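Long-range contacts in SusD superfamily protein (Bacteroides thetaiotaomicron, PDB 3MCX), which is of uncharacterised function but, as a SusD-family outer-membrane protein, probably takes part in capturing glycans at the cell surface, and binds zinc ions in the crystal: residues A[56-61]-A[70-75]; A[293-298]-A[435-440]. All coordinates share one frame; numbering follows the deposited sequence. Where two conformers were deposited one is given.

Contact 1: A[56-61]-A[70-75]; sequences VQARIT and PYYEYN
Y72, on the last turn of helix 69-72, reaches across to the chain that leaves the short strand 56-57 and lays its ring against the backbone there. Its CB points at 56-61, and with CG anti to the backbone N (chi1 170°) the ring is carried on in that direction. CG and CD1 lie under A58 N, which sits 3.7 Å above the ring plane over its centre. On the same ring CD2 touches A58 CB at 3.7 Å and CE2 lies near A58 CB and N, while CE1 meets Q57 CB at 3.4 Å. CZ and OH continue along Q57, whose side chain runs beside the tyrosine in the same direction with its amide plane 23° from the ring. At the tip, Y72 OH hydrogen-bonds to H438. The Q57 amide is fixed separately: NE2 gives a nearly straight bond to A58 O (3.0 Å) and another to W437 O. Nearer the surface, T61 OG1 donates to the syn lone pair of E73 OE2 at 2.6 Å, the two side chains crossing at about a right angle. E73 OE1 accepts from N75 ND2 on its anti lone pair, and T441 also bonds to OE2, so the carboxylate is gripped at both oxygens. A58 N, buried over the ring face, finds no conventional acceptor; its N-H is aimed at the ring centre, so the pi face may act as a weak one.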
ATOM      1  N   VAL A  56     -13.146   4.459   1.208  1.00  7.22           N
ATOM      2  CA  VAL A  56     -12.856   4.443   2.644  1.00  7.10           C
ATOM      3  C   VAL A  56     -12.750   5.900   3.045  1.00  7.08           C
ATOM      4  O   VAL A  56     -11.988   6.674   2.439  1.00  7.58           O
ATOM      5  CB  VAL A  56     -11.583   3.673   2.981  1.00  7.65           C
ATOM      6  CG1 VAL A  56     -11.303   3.801   4.470  1.00  8.23           C
ATOM      7  CG2 VAL A  56     -11.665   2.194   2.565  1.00  8.14           C
ATOM      8  N   GLN A  57     -13.528   6.304   4.039  1.00  6.32           N
ATOM      9  CA  GLN A  57     -13.572   7.699   4.478  1.00  6.38           C
ATOM     10  C   GLN A  57     -13.251   7.805   5.964  1.00  7.46           C
ATOM     11  O   GLN A  57     -13.335   6.832   6.704  1.00  6.77           O
ATOM     12  CB  GLN A  57     -14.961   8.305   4.215  1.00  5.98           C
ATOM     13  CG  GLN A  57     -16.099   7.545   4.856  1.00  6.50           C
ATOM     14  CD  GLN A  57     -17.394   8.291   4.784  1.00  5.58           C
ATOM     15  OE1 GLN A  57     -18.195   8.172   3.838  1.00  6.61           O
ATOM     16  NE2 GLN A  57     -17.623   9.121   5.793  1.00  5.52           N
ATOM     17  N   ALA A  58     -12.904   9.007   6.417  1.00  6.02           N
ATOM     18  CA  ALA A  58     -12.928   9.254   7.860  1.00  6.55           C
ATOM     19  C   ALA A  58     -14.339   9.086   8.385  1.00  6.79           C
ATOM     20  O   ALA A  58     -15.324   9.450   7.719  1.00  6.30           O
ATOM     21  CB  ALA A  58     -12.401  10.690   8.183  1.00  6.65           C
ATOM     22  N   ARG A  59     -14.422   8.618   9.627  1.00  6.01           N
ATOM     23  CA  ARG A  59     -15.675   8.624  10.351  1.00  6.20           C
ATOM     24  C   ARG A  59     -16.060  10.011  10.901  1.00  5.57           C
ATOM     25  O   ARG A  59     -17.237  10.374  10.963  1.00  5.86           O
ATOM     26  CB  ARG A  59     -15.641   7.587  11.480  1.00  6.41           C
ATOM     27  CG  ARG A  59     -16.889   7.504  12.347  1.00  6.70           C
ATOM     28  CD  ARG A  59     -16.804   6.473  13.482  1.00  6.97           C
ATOM     29  NE  ARG A  59     -15.644   6.735  14.368  1.00  5.45           N
ATOM     30  CZ  ARG A  59     -15.612   7.653  15.332  1.00  5.95           C
ATOM     31  NH1 ARG A  59     -16.677   8.369  15.653  1.00  5.62           N
ATOM     32  NH2 ARG A  59     -14.473   7.828  16.000  1.00  7.14           N
ATOM     33  N   ILE A  60     -15.028  10.728  11.368  1.00  5.60           N
ATOM     34  CA  ILE A  60     -15.166  11.985  12.034  1.00  5.72           C
ATOM     35  C   ILE A  60     -13.942  12.857  11.691  1.00  6.00           C
ATOM     36  O   ILE A  60     -12.811  12.362  11.605  1.00  5.91           O
ATOM     37  CB  ILE A  60     -15.361  11.766  13.576  1.00  6.35           C
ATOM     38  CG1 ILE A  60     -15.902  13.006  14.248  1.00  8.77           C
ATOM     39  CG2 ILE A  60     -14.122  11.224  14.229  1.00  7.01           C
ATOM     40  CD1 ILE A  60     -16.412  12.732  15.686  1.00  9.67           C
ATOM     41  N   THR A  61     -14.183  14.164  11.594  1.00  5.81           N
ATOM     42  CA  THR A  61     -13.061  15.066  11.399  1.00  6.00           C
ATOM     43  C   THR A  61     -12.356  15.256  12.741  1.00  5.87           C
ATOM     44  O   THR A  61     -12.996  15.402  13.784  1.00  5.69           O
ATOM     45  CB  THR A  61     -13.498  16.410  10.785  1.00  5.98           C
ATOM     46  OG1 THR A  61     -12.319  17.098  10.324  1.00  6.12           O
ATOM     47  CG2 THR A  61     -14.311  17.315  11.746  1.00  6.36           C
ATOM     48  N   PRO A  70      -6.921  14.682   7.949  1.00  5.82           N
ATOM     49  CA  PRO A  70      -6.186  15.626   7.108  1.00  5.96           C
ATOM     50  C   PRO A  70      -5.824  15.081   5.734  1.00  5.89           C
ATOM     51  O   PRO A  70      -5.709  15.865   4.784  1.00  5.71           O
ATOM     52  CB  PRO A  70      -4.927  15.904   7.937  1.00  5.47           C
ATOM     53  CG  PRO A  70      -5.360  15.649   9.390  1.00  5.84           C
ATOM     54  CD  PRO A  70      -6.231  14.448   9.240  1.00  5.82           C
ATOM     55  N   TYR A  71      -5.595  13.770   5.619  1.00  5.96           N
ATOM     56  CA  TYR A  71      -5.430  13.124   4.320  1.00  5.51           C
ATOM     57  C   TYR A  71      -6.750  13.124   3.531  1.00  6.27           C
ATOM     58  O   TYR A  71      -6.823  13.558   2.367  1.00  6.54           O
ATOM     59  CB  TYR A  71      -4.974  11.706   4.484  1.00  6.30           C
ATOM     60  CG  TYR A  71      -3.584  11.489   5.043  1.00  6.22           C
ATOM     61  CD1 TYR A  71      -2.517  12.308   4.749  1.00  6.34           C
ATOM     62  CD2 TYR A  71      -3.322  10.365   5.786  1.00  7.63           C
ATOM     63  CE1 TYR A  71      -1.225  12.020   5.227  1.00  6.04           C
ATOM     64  CE2 TYR A  71      -2.028  10.064   6.273  1.00  6.71           C
ATOM     65  CZ  TYR A  71      -0.998  10.878   5.980  1.00  6.74           C
ATOM     66  OH  TYR A  71       0.233  10.566   6.482  1.00  7.05           O
ATOM     67  N   TYR A  72      -7.777  12.599   4.160  1.00  6.35           N
ATOM     68  CA  TYR A  72      -9.105  12.464   3.540  1.00  5.64           C
ATOM     69  C   TYR A  72      -9.639  13.783   3.019  1.00  6.56           C
ATOM     70  O   TYR A  72     -10.268  13.823   1.953  1.00  6.99           O
ATOM     71  CB  TYR A  72     -10.029  11.866   4.593  1.00  6.62           C
ATOM     72  CG  TYR A  72     -11.512  11.852   4.283  1.00  5.82           C
ATOM     73  CD1 TYR A  72     -12.040  11.044   3.281  1.00  6.10           C
ATOM     74  CD2 TYR A  72     -12.377  12.623   5.011  1.00  5.33           C
ATOM     75  CE1 TYR A  72     -13.404  11.034   3.040  1.00  6.15           C
ATOM     76  CE2 TYR A  72     -13.740  12.595   4.794  1.00  6.89           C
ATOM     77  CZ  TYR A  72     -14.246  11.805   3.811  1.00  6.03           C
ATOM     78  OH  TYR A  72     -15.613  11.778   3.603  1.00  6.25           O
ATOM     79  N   GLU A  73      -9.434  14.863   3.774  1.00  5.36           N
ATOM     80  CA  GLU A  73      -9.912  16.204   3.445  1.00  5.41           C
ATOM     81  C   GLU A  73      -8.954  16.991   2.534  1.00  5.31           C
ATOM     82  O   GLU A  73      -9.251  18.126   2.178  1.00  5.61           O
ATOM     83  CB  GLU A  73     -10.131  16.999   4.739  1.00  6.03           C
ATOM     84  CG  GLU A  73     -11.229  16.382   5.600  1.00  6.62           C
ATOM     85  CD  GLU A  73     -11.276  16.913   7.019  1.00  6.99           C
ATOM     86  OE1 GLU A  73     -10.493  17.803   7.402  1.00  7.03           O
ATOM     87  OE2 GLU A  73     -12.151  16.396   7.781  1.00  7.20           O
ATOM     88  N   TYR A  74      -7.794  16.412   2.204  1.00  5.97           N
ATOM     89  CA  TYR A  74      -6.820  17.104   1.329  1.00  5.94           C
ATOM     90  C   TYR A  74      -6.447  18.470   1.853  1.00  6.67           C
ATOM     91  O   TYR A  74      -6.257  19.436   1.115  1.00  6.44           O
ATOM     92  CB  TYR A  74      -7.348  17.153  -0.118  1.00  5.63           C
ATOM     93  CG  TYR A  74      -7.230  15.824  -0.853  1.00  6.05           C
ATOM     94  CD1 TYR A  74      -8.121  14.785  -0.633  1.00  5.61           C
ATOM     95  CD2 TYR A  74      -6.261  15.654  -1.821  1.00  7.70           C
ATOM     96  CE1 TYR A  74      -7.995  13.586  -1.304  1.00  6.90           C
ATOM     97  CE2 TYR A  74      -6.144  14.483  -2.500  1.00  6.28           C
ATOM     98  CZ  TYR A  74      -7.020  13.437  -2.256  1.00  6.71           C
ATOM     99  OH  TYR A  74      -6.891  12.241  -2.937  1.00  7.40           O
ATOM    100  N   ASN A  75      -6.286  18.572   3.168  1.00  5.40           N
ATOM    101  CA  ASN A  75      -5.919  19.836   3.786  1.00  5.81           C
ATOM    102  C   ASN A  75      -4.685  19.754   4.716  1.00  5.42           C
ATOM    103  O   ASN A  75      -4.328  20.741   5.353  1.00  6.47           O
ATOM    104  CB  ASN A  75      -7.111  20.478   4.497  1.00  5.56           C
ATOM    105  CG  ASN A  75      -7.659  19.637   5.612  1.00  5.47           C
ATOM    106  OD1 ASN A  75      -6.967  18.762   6.115  1.00  6.94           O
ATOM    107  ND2 ASN A  75      -8.916  19.870   5.976  1.00  6.36           N
TER

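Contact 2: A[293-298]-A[435-440]; sequences LSEDFL and GSWHLE
Two carboxylates at the start of helix 295-301 collect most of the hydrogen bonds offered by the turn at 435-438. D296 OD1 accepts from G435 N at 2.9 Å and from H438 NE2 at 2.8 Å. The two donors meet OD1 from opposite sides of the carboxylate plane, whereas the aspartate oxygen lies close to the plane of the imidazole. NE2 donates to OD1, and this carboxylate may stabilise a positive charge on the ring; ND1 meets Y72 OH on its other side. E295, extended beyond CG, brings OE1 to S436 N at 2.9 Å; S436 N meets it from above the E295 carboxylate plane. The indole supplies the straightest bond: W437 NE1 points in the ring plane at a lone pair of L293 O, 2.9 Å away with an N-H...O angle of 173°.

The receiving segment is a capped helix start. S294 is the N-cap; its OG accepts from F297 N and is also hydrogen-bonded to A54 O. The loop facing it forms a type I beta turn from G435 to H438. Water 1 bridges the two, accepting from E295 N at 2.9 Å and more weakly from W437 N.

Nonpolar packing centres on the indole, whose CG takes the crowded position between backbone N and carbonyl carbon (chi1 56°). E295 CB stands over the six-membered ring in a CH-pi contact, 3.6 Å from its centroid, and E295 CG rests over W437 CH2 and CZ3. L298 CD1 meets the same ring in plane at its edge, 3.9 Å from CZ2. S294 CB packs against the H438 imidazole beside NE2.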
ATOM      1  N   LEU A 293     -16.373   2.555   5.655  1.00  5.69           N
ATOM      2  CA  LEU A 293     -16.678   2.461   4.235  1.00  5.74           C
ATOM      3  C   LEU A 293     -17.693   3.519   3.840  1.00  5.93           C
ATOM      4  O   LEU A 293     -18.628   3.820   4.616  1.00  6.42           O
ATOM      5  CB  LEU A 293     -17.202   1.062   3.924  1.00  5.81           C
ATOM      6  CG  LEU A 293     -16.232  -0.088   4.267  1.00  6.07           C
ATOM      7  CD1 LEU A 293     -16.907  -1.477   4.195  1.00  7.43           C
ATOM      8  CD2 LEU A 293     -14.994  -0.039   3.340  1.00  8.25           C
ATOM      9  N   SER A 294     -17.527   4.073   2.639  1.00  6.64           N
ATOM     10  CA  SER A 294     -18.455   5.050   2.103  1.00  6.03           C
ATOM     11  C   SER A 294     -19.650   4.392   1.414  1.00  6.08           C
ATOM     12  O   SER A 294     -19.644   3.195   1.092  1.00  6.08           O
ATOM     13  CB  SER A 294     -17.737   5.922   1.095  1.00  6.58           C
ATOM     14  OG  SER A 294     -17.449   5.158  -0.057  1.00  6.87           O
ATOM     15  N   GLU A 295     -20.649   5.191   1.161  1.00  5.83           N
ATOM     16  CA  GLU A 295     -21.779   4.715   0.376  0.50  5.95           C
ATOM     17  C   GLU A 295     -21.347   4.422  -1.065  1.00  5.99           C
ATOM     18  O   GLU A 295     -21.918   3.550  -1.729  1.00  6.98           O
ATOM     19  CB  GLU A 295     -22.921   5.718   0.377  0.50  5.30           C
ATOM     20  CG  GLU A 295     -24.229   5.121  -0.082  0.50  6.10           C
ATOM     21  CD  GLU A 295     -25.294   6.170  -0.261  0.50  7.42           C
ATOM     22  OE1 GLU A 295     -24.924   7.294  -0.714  0.50  6.16           O
ATOM     23  OE2 GLU A 295     -26.503   5.854   0.007  0.50  8.65           O
ATOM     24  N   ASP A 296     -20.341   5.138  -1.564  1.00  6.24           N
ATOM     25  CA  ASP A 296     -19.783   4.795  -2.896  1.00  6.94           C
ATOM     26  C   ASP A 296     -19.353   3.342  -2.921  1.00  7.04           C
ATOM     27  O   ASP A 296     -19.648   2.640  -3.874  1.00  6.86           O
ATOM     28  CB  ASP A 296     -18.594   5.688  -3.288  1.00  7.22           C
ATOM     29  CG  ASP A 296     -18.821   7.164  -3.033  1.00  8.73           C
ATOM     30  OD1 ASP A 296     -18.909   7.606  -1.856  1.00  8.31           O
ATOM     31  OD2 ASP A 296     -18.887   7.901  -4.036  1.00 10.31           O
ATOM     32  N   PHE A 297     -18.628   2.888  -1.896  1.00  6.65           N
ATOM     33  CA  PHE A 297     -18.172   1.523  -1.856  1.00  6.10           C
ATOM     34  C   PHE A 297     -19.317   0.528  -1.715  1.00  7.19           C
ATOM     35  O   PHE A 297     -19.379  -0.466  -2.430  1.00  6.94           O
ATOM     36  CB  PHE A 297     -17.185   1.299  -0.700  1.00  6.42           C
ATOM     37  CG  PHE A 297     -16.650  -0.106  -0.691  1.00  6.88           C
ATOM     38  CD1 PHE A 297     -15.777  -0.514  -1.687  1.00  8.48           C
ATOM     39  CD2 PHE A 297     -17.108  -1.045   0.229  1.00  8.02           C
ATOM     40  CE1 PHE A 297     -15.317  -1.827  -1.742  1.00  8.29           C
ATOM     41  CE2 PHE A 297     -16.674  -2.337   0.174  1.00  8.50           C
ATOM     42  CZ  PHE A 297     -15.777  -2.734  -0.819  1.00  8.20           C
ATOM     43  N   LEU A 298     -20.226   0.774  -0.780  1.00  6.55           N
ATOM     44  CA  LEU A 298     -21.342  -0.162  -0.584  1.00  6.30           C
ATOM     45  C   LEU A 298     -22.178  -0.254  -1.843  1.00  6.32           C
ATOM     46  O   LEU A 298     -22.621  -1.330  -2.232  1.00  7.02           O
ATOM     47  CB  LEU A 298     -22.191   0.200   0.655  1.00  6.06           C
ATOM     48  CG  LEU A 298     -21.455   0.035   2.006  1.00  6.26           C
ATOM     49  CD1 LEU A 298     -22.448   0.294   3.158  1.00  8.00           C
ATOM     50  CD2 LEU A 298     -20.784  -1.343   2.141  1.00  8.93           C
ATOM     51  N   GLY A 435     -20.967   9.615  -2.007  1.00  6.70           N
ATOM     52  CA  GLY A 435     -21.788   8.949  -1.020  1.00  6.92           C
ATOM     53  C   GLY A 435     -22.353   9.877   0.029  1.00  7.22           C
ATOM     54  O   GLY A 435     -21.712  10.850   0.429  1.00  7.33           O
ATOM     55  N   SER A 436     -23.550   9.562   0.513  1.00  6.86           N
ATOM     56  CA  SER A 436     -24.317  10.476   1.351  1.00  7.92           C
ATOM     57  C   SER A 436     -23.777  10.686   2.766  1.00  7.84           C
ATOM     58  O   SER A 436     -24.234  11.634   3.433  1.00 10.82           O
ATOM     59  CB  SER A 436     -25.795  10.061   1.419  1.00  8.25           C
ATOM     60  OG  SER A 436     -25.939   8.872   2.144  1.00 12.31           O
ATOM     61  N   TRP A 437     -22.874   9.829   3.237  1.00  6.53           N
ATOM     62  CA  TRP A 437     -22.264  10.061   4.540  1.00  5.71           C
ATOM     63  C   TRP A 437     -20.824  10.509   4.520  1.00  6.10           C
ATOM     64  O   TRP A 437     -20.185  10.552   5.560  1.00  6.37           O
ATOM     65  CB  TRP A 437     -22.499   8.908   5.516  1.00  6.18           C
ATOM     66  CG  TRP A 437     -22.054   7.511   5.088  1.00  4.48           C
ATOM     67  CD1 TRP A 437     -20.841   6.951   5.256  1.00  6.07           C
ATOM     68  CD2 TRP A 437     -22.882   6.497   4.487  1.00  4.51           C
ATOM     69  NE1 TRP A 437     -20.833   5.663   4.788  1.00  6.06           N
ATOM     70  CE2 TRP A 437     -22.069   5.366   4.291  1.00  4.71           C
ATOM     71  CE3 TRP A 437     -24.231   6.439   4.105  1.00  6.04           C
ATOM     72  CZ2 TRP A 437     -22.563   4.178   3.756  1.00  6.99           C
ATOM     73  CZ3 TRP A 437     -24.722   5.261   3.552  1.00  5.61           C
ATOM     74  CH2 TRP A 437     -23.889   4.151   3.383  1.00  5.46           C
ATOM     75  N   HIS A 438     -20.300  10.909   3.364  1.00  5.60           N
ATOM     76  CA  HIS A 438     -19.052  11.621   3.380  1.00  5.73           C
ATOM     77  C   HIS A 438     -19.179  12.830   4.278  1.00  5.85           C
ATOM     78  O   HIS A 438     -20.252  13.457   4.420  1.00  6.62           O
ATOM     79  CB  HIS A 438     -18.639  12.008   1.969  1.00  4.88           C
ATOM     80  CG  HIS A 438     -17.983  10.886   1.228  1.00  5.82           C
ATOM     81  ND1 HIS A 438     -16.696  10.456   1.499  1.00  6.30           N
ATOM     82  CD2 HIS A 438     -18.444  10.096   0.224  1.00  6.84           C
ATOM     83  CE1 HIS A 438     -16.396   9.437   0.704  1.00  5.89           C
ATOM     84  NE2 HIS A 438     -17.438   9.216  -0.098  1.00  4.97           N
ATOM     85  N   LEU A 439     -18.046  13.196   4.868  1.00  5.62           N
ATOM     86  CA  LEU A 439     -18.085  14.257   5.853  1.00  5.83           C
ATOM     87  C   LEU A 439     -18.327  15.621   5.224  1.00  6.22           C
ATOM     88  O   LEU A 439     -17.853  15.893   4.118  1.00  6.32           O
ATOM     89  CB  LEU A 439     -16.802  14.314   6.658  1.00  6.07           C
ATOM     90  CG  LEU A 439     -16.479  13.038   7.387  1.00  6.97           C
ATOM     91  CD1 LEU A 439     -15.260  13.249   8.358  1.00  5.96           C
ATOM     92  CD2 LEU A 439     -17.673  12.432   8.106  1.00  7.77           C
ATOM     93  N   GLU A 440     -18.978  16.507   5.964  1.00  6.26           N
ATOM     94  CA  GLU A 440     -19.243  17.853   5.481  1.00  6.94           C
ATOM     95  C   GLU A 440     -17.961  18.660   5.298  1.00  6.63           C
ATOM     96  O   GLU A 440     -17.924  19.632   4.556  1.00  6.91           O
ATOM     97  CB  GLU A 440     -20.222  18.601   6.389  1.00  7.77           C
ATOM     98  CG  GLU A 440     -21.654  18.030   6.383  1.00 11.37           C
ATOM     99  CD  GLU A 440     -22.277  17.957   4.998  1.00 18.78           C
ATOM    100  OE1 GLU A 440     -22.180  18.966   4.271  1.00 17.44           O
ATOM    101  OE2 GLU A 440     -22.873  16.891   4.665  1.00 21.90           O
TER
HETATM  102  O   HOH W   1     -20.445   7.946   2.154  1.00  5.99           O

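From the N terminus, the chain passes through strand 56-57 and soon returns on helix 69-72, so contact 1 closes a short local loop. Contact 2 opens only at 293 and closes a much longer excursion at 435-440; the two loops follow in series, neither nesting nor crossing. They are nonetheless joined in space, their centres 12 Å apart. Strand 56-57 pairs antiparallel with 292-293, which leads into helix 295-301, and the loop before helix 441-444 reaches both sites. The two contacts touch through two probable hydrogen bonds, tying strand 56-57 and helix 69-72 to the loop 435-440.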